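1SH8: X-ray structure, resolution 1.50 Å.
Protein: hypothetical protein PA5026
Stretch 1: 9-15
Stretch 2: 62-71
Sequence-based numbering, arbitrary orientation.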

# COMPACT_ATOMS: atom_id res chain seq x y z
N LEU A 9 2.39 24.59 -7.65
CA LEU A 9 1.72 24.34 -6.39
C LEU A 9 1.14 22.92 -6.40
O LEU A 9 1.23 22.20 -5.40
CB LEU A 9 0.62 25.38 -6.17
CG LEU A 9 -0.30 25.23 -4.95
CD1 LEU A 9 0.51 25.08 -3.66
CD2 LEU A 9 -1.20 26.45 -4.88
N ALA A 10 0.56 22.52 -7.53
CA ALA A 10 -0.02 21.18 -7.63
C ALA A 10 1.07 20.13 -7.44
O ALA A 10 0.88 19.12 -6.76
CB ALA A 10 -0.71 20.99 -8.98
N ARG A 11 2.23 20.37 -8.04
CA ARG A 11 3.36 19.45 -7.93
C ARG A 11 3.86 19.40 -6.49
O ARG A 11 4.12 18.33 -5.95
CB ARG A 11 4.48 19.88 -8.89
CG ARG A 11 5.74 19.04 -8.81
CD ARG A 11 6.71 19.61 -7.79
NE ARG A 11 7.11 20.97 -8.16
CZ ARG A 11 7.55 21.88 -7.29
NH1 ARG A 11 7.89 23.09 -7.71
NH2 ARG A 11 7.66 21.57 -6.00
N HIS A 12 3.96 20.57 -5.85
CA HIS A 12 4.42 20.62 -4.47
C HIS A 12 3.48 19.82 -3.56
O HIS A 12 3.93 19.02 -2.75
CB HIS A 12 4.50 22.08 -4.00
CG HIS A 12 5.09 22.24 -2.63
ND1 HIS A 12 4.33 22.19 -1.48
CD2 HIS A 12 6.37 22.41 -2.22
CE1 HIS A 12 5.12 22.33 -0.42
NE2 HIS A 12 6.36 22.46 -0.85
N LEU A 13 2.18 20.04 -3.71
CA LEU A 13 1.20 19.33 -2.89
C LEU A 13 1.24 17.82 -3.15
O LEU A 13 1.20 17.02 -2.22
CB LEU A 13 -0.21 19.87 -3.16
CG LEU A 13 -0.42 21.32 -2.69
CD1 LEU A 13 -1.81 21.80 -3.07
CD2 LEU A 13 -0.21 21.39 -1.17
N THR A 14 1.34 17.43 -4.42
CA THR A 14 1.39 16.02 -4.78
C THR A 14 2.59 15.31 -4.15
O THR A 14 2.46 14.22 -3.59
CB THR A 14 1.47 15.84 -6.32
OG1 THR A 14 0.28 16.36 -6.92
CG2 THR A 14 1.61 14.37 -6.69
N GLU A 15 3.75 15.93 -4.25
CA GLU A 15 4.98 15.34 -3.72
C GLU A 15 5.22 15.52 -2.24
O GLU A 15 5.87 14.68 -1.61
CB GLU A 15 6.19 15.90 -4.48
CG GLU A 15 6.19 15.64 -5.98
CD GLU A 15 7.39 16.25 -6.69
OE1 GLU A 15 8.19 16.95 -6.03
OE2 GLU A 15 7.53 16.03 -7.91
N GLU A 62 -1.29 4.08 -5.89
CA GLU A 62 -2.40 4.69 -5.16
C GLU A 62 -2.52 6.22 -5.30
O GLU A 62 -3.62 6.76 -5.41
CB GLU A 62 -2.28 4.33 -3.67
CG GLU A 62 -3.48 4.67 -2.78
CD GLU A 62 -3.62 6.15 -2.44
OE1 GLU A 62 -2.59 6.86 -2.32
OE2 GLU A 62 -4.77 6.60 -2.27
N LEU A 63 -1.37 6.90 -5.31
CA LEU A 63 -1.36 8.36 -5.36
C LEU A 63 -2.06 9.03 -6.54
O LEU A 63 -2.55 10.16 -6.40
CB LEU A 63 0.08 8.87 -5.25
CG LEU A 63 0.18 10.27 -4.64
CD1 LEU A 63 -0.28 10.22 -3.19
CD2 LEU A 63 1.62 10.77 -4.72
N PRO A 64 -2.12 8.38 -7.72
CA PRO A 64 -2.81 9.03 -8.83
C PRO A 64 -4.23 9.47 -8.50
O PRO A 64 -4.74 10.43 -9.08
CB PRO A 64 -2.76 7.98 -9.93
CG PRO A 64 -1.41 7.35 -9.70
CD PRO A 64 -1.39 7.18 -8.18
N GLY A 65 -4.88 8.77 -7.57
CA GLY A 65 -6.23 9.15 -7.18
C GLY A 65 -6.23 10.54 -6.57
O GLY A 65 -7.10 11.36 -6.86
N GLY A 66 -5.25 10.80 -5.71
CA GLY A 66 -5.15 12.10 -5.09
C GLY A 66 -4.57 13.15 -6.04
O GLY A 66 -4.98 14.31 -6.00
N ALA A 67 -3.63 12.75 -6.88
CA ALA A 67 -3.02 13.69 -7.83
C ALA A 67 -4.07 14.20 -8.83
O ALA A 67 -4.12 15.39 -9.12
CB ALA A 67 -1.85 13.04 -8.56
N LEU A 68 -4.89 13.29 -9.37
CA LEU A 68 -5.94 13.68 -10.31
C LEU A 68 -6.93 14.62 -9.61
O LEU A 68 -7.46 15.55 -10.21
CB LEU A 68 -6.67 12.45 -10.85
CG LEU A 68 -5.98 11.74 -12.01
CD1 LEU A 68 -6.61 10.36 -12.23
CD2 LEU A 68 -6.09 12.59 -13.27
N PHE A 69 -7.19 14.36 -8.33
CA PHE A 69 -8.09 15.20 -7.54
C PHE A 69 -7.51 16.63 -7.48
O PHE A 69 -8.22 17.61 -7.68
CB PHE A 69 -8.22 14.63 -6.12
CG PHE A 69 -8.55 15.66 -5.07
CD1 PHE A 69 -9.85 16.14 -4.92
CD2 PHE A 69 -7.55 16.16 -4.25
CE1 PHE A 69 -10.15 17.10 -3.96
CE2 PHE A 69 -7.84 17.13 -3.28
CZ PHE A 69 -9.14 17.60 -3.14
N LEU A 70 -6.21 16.73 -7.20
CA LEU A 70 -5.54 18.02 -7.11
C LEU A 70 -5.54 18.79 -8.44
O LEU A 70 -5.61 20.02 -8.45
CB LEU A 70 -4.10 17.85 -6.64
CG LEU A 70 -3.89 17.52 -5.16
CD1 LEU A 70 -2.43 17.19 -4.91
CD2 LEU A 70 -4.33 18.70 -4.29
N THR A 71 -5.44 18.07 -9.55
CA THR A 71 -5.41 18.75 -10.85
C THR A 71 -6.77 18.92 -11.51
O THR A 71 -6.92 19.73 -12.42
CB THR A 71 -4.53 18.01 -11.87
OG1 THR A 71 -5.15 16.76 -12.23
CG2 THR A 71 -3.14 17.75 -11.30

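A polar side chain can sit in an apolar helix contact without a polar partner on the other side, provided its own helix satisfies it. The packing of helix 9-15 against helix 64-71 in the hypothetical protein PA5026 is a compact example. The two axes run at 155°, close to antiparallel, and approach to 9.9 Å. No hydrogen bond crosses between the stretches, so the contact rests on van der Waals packing, with 276 Å² buried in total.

L9, the first residue of the stretch, is out of reach of the second helix, and its backbone carbonyl is spent within its own helix, accepting from the amide of L13. The contact begins at A10. Its CA-to-CB bond points toward the other helix and its CA lies 6.4 Å from the CA of L70, yet the nearest atom of the second stretch to A10 CB is T71 CG2, at 4.7 Å, beyond close contact. The closest approach is made by the backbone instead, with A10 O 4.3 Å from L70 CD1. That oxygen has a second role, described below.

R11 and H12 take no part: R11 points away, and H12 is out of reach. One residue further on, the helix turns back to its partner. L13 points toward the second stretch, and its CB lies 3.9 Å from L70 CD1, an apolar contact made near the root of the side chain.

T14 is the centre of the arrangement. Its CA-to-CB bond points sideways, but 74 Å² of the residue is covered, matched by the same area on L70. With chi1 in the m rotamer, OG1 donates a hydrogen bond to A10 O, 2.8 Å away, one turn back. The same carbonyl accepts the backbone amide, T14 N to A10 O being 2.9 Å, so both donors of T14 converge on one oxygen. Thus satisfied, the hydroxyl can lie against a hydrocarbon surface: T14 OG1 is 3.5 Å from L70 CD1. The methyl packs in a different direction, with T14 CG2 4.2 Å from A67 CB and 4.1 Å from L63 CD2. The small side chain of A67 accompanies a close backbone approach here, the CA atoms of T14 and A67 being 5.8 Å apart. L63 CD2 also reaches the main chain, 3.7 Å from T14 O.

E15 points away and ends the stretch outside the contact. Viewed from the second helix, L70 is the common element: its CD1 methyl is the nearest atom of the second stretch to A10, L13 and T14 alike, lying against a patch that spans about one turn of helix 9-15.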